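Side-chain contact in early 35 kDa protein (PDB 1P35), which blocks host caspases and so suppresses the apoptotic response of infected insect cells, and also inhibits antiviral RNA interference: residues His183-Asn186 / Leu190-Tyr193. Residues are numbered along the deposited sequence; the frame is centred on the assembly and turned at random.
Sequences HEIN and LYEY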
loop_
_atom_site.group_PDB
_atom_site.type_symbol
_atom_site.label_atom_id
_atom_site.label_comp_id
_atom_site.label_asym_id
_atom_site.label_seq_id
_atom_site.Cartn_x
_atom_site.Cartn_y
_atom_site.Cartn_z
ATOM N N HIS A 183 23.821 15.465 7.070
ATOM C CA HIS A 183 24.094 14.376 8.009
ATOM C C HIS A 183 25.113 14.876 9.027
ATOM O O HIS A 183 25.705 15.979 8.855
ATOM C CB HIS A 183 24.740 13.179 7.287
ATOM C CG HIS A 183 24.044 12.769 6.019
ATOM N ND1 HIS A 183 23.068 11.801 5.979
ATOM C CD2 HIS A 183 24.191 13.205 4.746
ATOM C CE1 HIS A 183 22.645 11.653 4.739
ATOM N NE2 HIS A 183 23.310 12.494 3.969
ATOM N N GLU A 184 25.303 14.092 10.096
ATOM C CA GLU A 184 26.341 14.443 11.031
ATOM C C GLU A 184 27.666 14.249 10.217
ATOM O O GLU A 184 27.730 13.446 9.283
ATOM C CB GLU A 184 26.350 13.484 12.194
ATOM C CG GLU A 184 26.627 12.078 11.795
ATOM C CD GLU A 184 25.393 11.317 11.317
ATOM O OE1 GLU A 184 24.388 11.927 10.914
ATOM O OE2 GLU A 184 25.445 10.083 11.325
ATOM N N ILE A 185 28.718 14.968 10.575
ATOM C CA ILE A 185 30.016 14.834 9.874
ATOM C C ILE A 185 30.633 13.450 10.110
ATOM O O ILE A 185 30.337 12.835 11.141
ATOM C CB ILE A 185 30.995 15.894 10.413
ATOM C CG1 ILE A 185 30.350 17.279 10.293
ATOM C CG2 ILE A 185 32.331 15.849 9.653
ATOM C CD1 ILE A 185 31.146 18.385 10.991
ATOM N N ASN A 186 31.431 12.928 9.160
ATOM C CA ASN A 186 32.159 11.634 9.354
ATOM C C ASN A 186 33.638 11.858 8.942
ATOM O O ASN A 186 33.976 12.853 8.289
ATOM C CB ASN A 186 31.599 10.441 8.549
ATOM C CG ASN A 186 31.729 10.640 7.031
ATOM O OD1 ASN A 186 32.813 10.972 6.503
ATOM N ND2 ASN A 186 30.624 10.435 6.324
ATOM N N LEU A 190 33.004 11.758 2.799
ATOM C CA LEU A 190 32.074 11.341 1.754
ATOM C C LEU A 190 30.788 10.885 2.449
ATOM O O LEU A 190 30.824 10.117 3.430
ATOM C CB LEU A 190 32.619 10.163 0.973
ATOM C CG LEU A 190 33.773 10.386 0.025
ATOM C CD1 LEU A 190 34.051 9.037 -0.656
ATOM C CD2 LEU A 190 33.391 11.485 -1.011
ATOM N N TYR A 191 29.661 11.314 1.910
ATOM C CA TYR A 191 28.368 11.017 2.546
ATOM C C TYR A 191 27.461 10.273 1.606
ATOM O O TYR A 191 27.496 10.502 0.386
ATOM C CB TYR A 191 27.737 12.354 3.003
ATOM C CG TYR A 191 28.654 13.122 3.936
ATOM C CD1 TYR A 191 29.721 13.905 3.430
ATOM C CD2 TYR A 191 28.548 12.959 5.329
ATOM C CE1 TYR A 191 30.650 14.492 4.275
ATOM C CE2 TYR A 191 29.473 13.534 6.198
ATOM C CZ TYR A 191 30.525 14.293 5.673
ATOM O OH TYR A 191 31.465 14.788 6.548
ATOM N N GLU A 192 26.686 9.340 2.163
ATOM C CA GLU A 192 25.759 8.522 1.350
ATOM C C GLU A 192 24.388 9.072 1.574
ATOM O O GLU A 192 24.041 9.363 2.712
ATOM C CB GLU A 192 25.740 7.052 1.811
ATOM C CG GLU A 192 27.020 6.258 1.628
ATOM C CD GLU A 192 26.909 4.829 2.148
ATOM O OE1 GLU A 192 26.337 3.964 1.452
ATOM O OE2 GLU A 192 27.380 4.577 3.270
ATOM N N TYR A 193 23.617 9.246 0.505
ATOM C CA TYR A 193 22.242 9.732 0.648
ATOM C C TYR A 193 21.206 8.730 0.148
ATOM O O TYR A 193 21.460 7.971 -0.749
ATOM C CB TYR A 193 22.017 10.994 -0.124
ATOM C CG TYR A 193 22.735 12.204 0.360
ATOM C CD1 TYR A 193 24.096 12.420 0.055
ATOM C CD2 TYR A 193 22.026 13.209 1.039
ATOM C CE1 TYR A 193 24.724 13.626 0.402
ATOM C CE2 TYR A 193 22.630 14.402 1.383
ATOM C CZ TYR A 193 23.965 14.626 1.068
ATOM O OH TYR A 193 24.486 15.865 1.396
#
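H183 and Y193 form a T-shaped aromatic pair: the imidazole points its NE2 edge at one face of the phenol, with the planes 71° apart and the centroids 4.5 Å from each other. NE2 stands 3.3 Å from both CD2 and CE2 of Y193, above the rim of the ring and not its centre. Histidine offers a flat, polar edge that can be turned on to an aromatic face, while Y193 presents that face and still bonds through its OH to O of L288. The Y191 ring is met differently. The ND2 end of the N186 amide lies over one face, the amide plane tilted 21° from the ring, with ND2 3.3 Å from CE2, while the carbonyl O of E184 sits at the ring edge, 3.5 Å from CE2.

Asparagine suits this place because its flat amide can rest on an aromatic face and still donate within its own plane: ND2 of N186 gives a 2.9 Å hydrogen bond to O of L190, reaching that oxygen from above the carbonyl plane. Its CG lies between backbone N and carbonyl carbon (chi1 64°), which brings the amide back over the tyrosine. Its OD1 accepts bonds from T188 and G189, so both ends of the amide are held and its rotation is fixed. Y191 reaches across to the loop, where its OH accepts the backbone N-H of N186 at 3.2 Å, almost straight, beside CG2 of I185.

Together these side chains tie the loop after strand 176-179 to the start of strand 191-199, whose backbone pairs with strand 284-286. Aromatic faces and edges thus supply the packing, while amide and hydroxyl satisfy backbone polar groups.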